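PDB 4CEK: regulator of nonsense transcripts 2 from Homo sapiens, which takes part in nonsense-mediated mRNA decay, the pathway that degrades transcripts with premature stop codons, and is represented by its second MIF4G domain. Local coordinates for residues D197-F200 with H201-K205; I208-E211 with T212-K215. All blocks are in the same frame, centred on the assembly; numbering follows the deposited sequence.

Contact 1: D197-F200 with H201-K205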
loop_
_atom_site.group_PDB
_atom_site.type_symbol
_atom_site.label_atom_id
_atom_site.label_comp_id
_atom_site.label_asym_id
_atom_site.label_seq_id
_atom_site.Cartn_x
_atom_site.Cartn_y
_atom_site.Cartn_z
ATOM N N ASP A 197 5.848 -4.332 8.831
ATOM C CA ASP A 197 6.422 -5.266 7.846
ATOM C C ASP A 197 7.545 -4.576 7.051
ATOM O O ASP A 197 8.604 -5.182 6.794
ATOM C CB ASP A 197 5.321 -5.760 6.944
ATOM C CG ASP A 197 5.612 -7.091 6.346
ATOM O OD1 ASP A 197 6.501 -7.797 6.821
ATOM O OD2 ASP A 197 4.960 -7.412 5.354
ATOM N N PHE A 198 7.365 -3.277 6.756
ATOM C CA PHE A 198 8.405 -2.495 6.129
ATOM C C PHE A 198 9.674 -2.492 6.969
ATOM O O PHE A 198 10.743 -2.810 6.461
ATOM C CB PHE A 198 7.933 -1.067 5.867
ATOM C CG PHE A 198 8.973 -0.193 5.210
ATOM C CD1 PHE A 198 9.186 -0.254 3.845
ATOM C CD2 PHE A 198 9.759 0.648 5.951
ATOM C CE1 PHE A 198 10.128 0.562 3.227
ATOM C CE2 PHE A 198 10.732 1.451 5.357
ATOM C CZ PHE A 198 10.904 1.403 3.983
ATOM N N ARG A 199 9.543 -2.164 8.248
ATOM C CA ARG A 199 10.668 -2.166 9.213
ATOM C C ARG A 199 11.368 -3.500 9.214
ATOM O O ARG A 199 12.586 -3.579 9.107
ATOM C CB ARG A 199 10.146 -1.931 10.610
ATOM C CG ARG A 199 10.711 -0.760 11.370
ATOM C CD ARG A 199 9.931 -0.574 12.684
ATOM N NE ARG A 199 8.901 0.431 12.532
ATOM C CZ ARG A 199 7.612 0.317 12.856
ATOM N NH1 ARG A 199 7.121 -0.761 13.431
ATOM N NH2 ARG A 199 6.810 1.356 12.620
ATOM N N PHE A 200 10.581 -4.551 9.306
ATOM C CA PHE A 200 11.089 -5.923 9.226
ATOM C C PHE A 200 11.918 -6.182 7.951
ATOM O O PHE A 200 13.060 -6.642 8.042
ATOM C CB PHE A 200 9.895 -6.887 9.335
ATOM C CG PHE A 200 10.270 -8.316 9.298
ATOM C CD1 PHE A 200 10.893 -8.912 10.390
ATOM C CD2 PHE A 200 9.999 -9.092 8.164
ATOM C CE1 PHE A 200 11.258 -10.253 10.347
ATOM C CE2 PHE A 200 10.361 -10.433 8.110
ATOM C CZ PHE A 200 10.992 -11.014 9.203
ATOM N N HIS A 201 11.375 -5.826 6.779
ATOM C CA HIS A 201 12.107 -5.952 5.506
ATOM C C HIS A 201 13.371 -5.146 5.417
ATOM O O HIS A 201 14.333 -5.585 4.793
ATOM C CB HIS A 201 11.241 -5.564 4.317
ATOM C CG HIS A 201 10.067 -6.484 4.086
ATOM N ND1 HIS A 201 10.149 -7.805 4.241
ATOM C CD2 HIS A 201 8.764 -6.216 3.686
ATOM C CE1 HIS A 201 8.961 -8.369 3.959
ATOM N NE2 HIS A 201 8.111 -7.395 3.624
ATOM N N VAL A 202 13.371 -3.950 5.989
ATOM C CA VAL A 202 14.550 -3.106 5.977
ATOM C C VAL A 202 15.652 -3.687 6.853
ATOM O O VAL A 202 16.820 -3.402 6.621
ATOM C CB VAL A 202 14.249 -1.689 6.471
ATOM C CG1 VAL A 202 15.530 -0.918 6.740
ATOM C CG2 VAL A 202 13.368 -0.964 5.471
ATOM N N ARG A 203 15.290 -4.490 7.856
ATOM C CA ARG A 203 16.291 -5.066 8.774
ATOM C C ARG A 203 16.890 -6.386 8.312
ATOM O O ARG A 203 18.000 -6.674 8.685
ATOM C CB ARG A 203 15.712 -5.257 10.166
ATOM C CG ARG A 203 15.597 -3.971 10.961
ATOM C CD ARG A 203 14.700 -4.214 12.161
ATOM N NE ARG A 203 14.346 -2.973 12.859
ATOM C CZ ARG A 203 13.200 -2.770 13.510
ATOM N NH1 ARG A 203 12.255 -3.712 13.548
ATOM N NH2 ARG A 203 12.985 -1.605 14.108
ATOM N N LYS A 204 16.178 -7.147 7.481
ATOM C CA LYS A 204 16.582 -8.511 7.073
ATOM C C LYS A 204 17.262 -8.600 5.698
ATOM O O LYS A 204 17.452 -7.595 5.018
ATOM C CB LYS A 204 15.359 -9.448 7.115
ATOM C CG LYS A 204 14.834 -9.702 8.530
ATOM C CD LYS A 204 15.552 -10.855 9.239
ATOM C CE LYS A 204 15.439 -10.773 10.763
ATOM N NZ LYS A 204 15.799 -12.062 11.426
ATOM N N LYS A 205 17.653 -9.825 5.332
ATOM C CA LYS A 205 18.237 -10.165 4.017
ATOM C C LYS A 205 18.361 -11.686 3.834
ATOM O O LYS A 205 17.613 -12.297 3.070
ATOM C CB LYS A 205 19.622 -9.521 3.830
ATOM C CG LYS A 205 19.627 -8.326 2.884
ATOM C CD LYS A 205 20.698 -8.439 1.805
ATOM C CE LYS A 205 20.374 -7.511 0.647
ATOM N NZ LYS A 205 21.407 -7.532 -0.416
#
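With CG of Phe198 anti to its backbone N (chi1 -180°) and CG2 of Val202 anti to its own carbonyl carbon, the valine methyl drops over one face of the ring. This is an i to i+4 contact in the last turns of helix 185-203, part of the all-helical MIF4G domain. CG2 sits 3.9 Å from the Phe198 ring centroid, a CH-pi contact displaced toward the rim. Met252, Leu241, Val217 and Ile220 from three other helices pack round the phenyl group, which is buried among them.

Further round the helix, the His201 ring lies with a face over the carbonyl oxygen of Asp197, which also accepts a nearly straight bond from His201 N at 2.8 Å. The Asp197 carboxylate is turned 44° from the imidazole plane, and Thr216 OG1 is hydrogen-bonded to His201 NE2 and, weakly, to Asp197 OD2. ND1 of His201 is buried without a partner.

On the outer side, Arg199 and Arg203 run side by side, CG of Arg199 lying over the guanidinium face of Arg203. In the last turn Phe200 O accepts Arg203 N at 3.1 Å, a bond three residues on, while Arg203 N also bonds weakly to Arg199 O. Lys204, the first residue to leave helical geometry, still gives its N weakly to Phe200 O. Its CG rests over one face of the Phe200 ring, 4.3 Å from the centroid.

Contact 2: I208-E211 with T212-K215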
loop_
_atom_site.group_PDB
_atom_site.type_symbol
_atom_site.label_atom_id
_atom_site.label_comp_id
_atom_site.label_asym_id
_atom_site.label_seq_id
_atom_site.Cartn_x
_atom_site.Cartn_y
_atom_site.Cartn_z
ATOM N N ILE A 208 14.755 -13.079 2.630
ATOM C CA ILE A 208 13.353 -13.102 2.190
ATOM C C ILE A 208 13.190 -12.435 0.792
ATOM O O ILE A 208 13.647 -11.312 0.557
ATOM C CB ILE A 208 12.400 -12.532 3.300
ATOM C CG1 ILE A 208 10.928 -12.886 3.031
ATOM C CG2 ILE A 208 12.571 -11.030 3.491
ATOM C CD1 ILE A 208 10.122 -13.108 4.298
ATOM N N ASN A 209 12.567 -13.176 -0.132
ATOM C CA ASN A 209 12.445 -12.814 -1.555
ATOM C C ASN A 209 12.096 -11.352 -1.840
ATOM O O ASN A 209 11.153 -10.818 -1.254
ATOM C CB ASN A 209 11.408 -13.725 -2.252
ATOM C CG ASN A 209 10.056 -13.783 -1.521
ATOM O OD1 ASN A 209 9.790 -13.006 -0.597
ATOM N ND2 ASN A 209 9.200 -14.721 -1.936
ATOM N N ILE A 210 12.836 -10.722 -2.758
ATOM C CA ILE A 210 12.609 -9.298 -3.098
ATOM C C ILE A 210 11.160 -9.027 -3.541
ATOM O O ILE A 210 10.648 -7.922 -3.356
ATOM C CB ILE A 210 13.608 -8.763 -4.170
ATOM C CG1 ILE A 210 13.567 -7.218 -4.272
ATOM C CG2 ILE A 210 13.310 -9.358 -5.540
ATOM C CD1 ILE A 210 13.877 -6.469 -2.997
ATOM N N GLU A 211 10.498 -10.045 -4.087
ATOM C CA GLU A 211 9.138 -9.898 -4.602
ATOM C C GLU A 211 8.057 -9.620 -3.547
ATOM O O GLU A 211 7.116 -8.868 -3.829
ATOM C CB GLU A 211 8.756 -11.142 -5.391
ATOM C CG GLU A 211 7.596 -10.908 -6.337
ATOM C CD GLU A 211 7.541 -11.940 -7.437
ATOM O OE1 GLU A 211 8.623 -12.341 -7.928
ATOM O OE2 GLU A 211 6.412 -12.335 -7.804
ATOM N N THR A 212 8.177 -10.235 -2.363
ATOM C CA THR A 212 7.299 -9.909 -1.218
ATOM C C THR A 212 7.562 -8.497 -0.712
ATOM O O THR A 212 6.651 -7.753 -0.440
ATOM C CB THR A 212 7.525 -10.838 -0.008
ATOM O OG1 THR A 212 7.381 -12.202 -0.412
ATOM C CG2 THR A 212 6.529 -10.513 1.106
ATOM N N LYS A 213 8.831 -8.143 -0.594
ATOM C CA LYS A 213 9.221 -6.826 -0.124
ATOM C C LYS A 213 8.575 -5.747 -1.027
ATOM O O LYS A 213 8.040 -4.731 -0.545
ATOM C CB LYS A 213 10.745 -6.725 -0.118
ATOM C CG LYS A 213 11.428 -7.829 0.687
ATOM C CD LYS A 213 12.958 -7.734 0.638
ATOM C CE LYS A 213 13.635 -8.350 1.862
ATOM N NZ LYS A 213 15.000 -7.793 2.119
ATOM N N ASN A 214 8.614 -5.994 -2.339
ATOM C CA ASN A 214 8.030 -5.089 -3.334
ATOM C C ASN A 214 6.494 -4.986 -3.225
ATOM O O ASN A 214 5.955 -3.914 -3.429
ATOM C CB ASN A 214 8.480 -5.491 -4.761
ATOM C CG ASN A 214 9.953 -5.116 -5.072
ATOM O OD1 ASN A 214 10.568 -4.243 -4.423
ATOM N ND2 ASN A 214 10.519 -5.780 -6.089
ATOM N N LYS A 215 5.803 -6.075 -2.858
ATOM C CA LYS A 215 4.388 -6.018 -2.535
ATOM C C LYS A 215 4.154 -5.037 -1.377
ATOM O O LYS A 215 3.288 -4.166 -1.475
ATOM C CB LYS A 215 3.839 -7.393 -2.114
ATOM C CG LYS A 215 2.319 -7.416 -1.840
ATOM C CD LYS A 215 1.865 -8.374 -0.722
ATOM C CE LYS A 215 2.263 -7.903 0.678
ATOM N NZ LYS A 215 1.224 -7.208 1.517
#
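Thr212 opens the second segment in the first turn of helix 210-225: its OG1 donates a hydrogen bond to OD1 of Asn209, the N-cap residue, and at 2.5 Å this is short enough that the exact length should not be pressed. Chi1 of Asn209, 52°, puts CG between the backbone N and the carbonyl carbon, and chi2 turns OD1 to the hydroxyl, which approaches 31° away from the amide's carbonyl plane. Backbone N of Thr212 adds a weak bond to Asn209 O, at 3.2 Å.

Lys213 follows, its extended chain running back past the start of the helix. CE comes within 3.2 Å of Ile208 O and 3.3 Å of Ile208 CG2, while CD passes Ile210 CD1, the two side chains crossing at about a right angle. NZ goes on to hydrogen-bond His248 ND1.

Asn214 N then makes the regular helical bond to Ile210 O at 3.0 Å, and ND2 of its side chain lies beside Ile210 CG1. Lys215 N repeats the pattern with Glu211 O, but its side chain turns off to a cation-pi contact with Phe159.

Chemically, Asn209 is tied to Thr212 twice, side chain to side chain and weakly through the backbone, while the Lys213 methylenes pack on Ile208 and Ile210, so the amino end, probably charged, reaches helix 247-266.

In the fold
Contact 1 closes helix 185-203 and contact 2 opens helix 210-225, so the two come in series along the chain, both within the MIF4G domain, either side of a short connection of which residues 206-207 are not modelled. Their centres lie about 10 Å apart, and they touch directly: His201 packs against Ile208 and Lys213. Helix 247-266 is shared ground, since Met252 meets contact 1 and His248 and Glu251 meet contact 2, while Asp88 lies against both. The pair thus forms a helix-to-helix connection in which consecutive helices of the MIF4G domain fold back on one another, with a third helix packed against both.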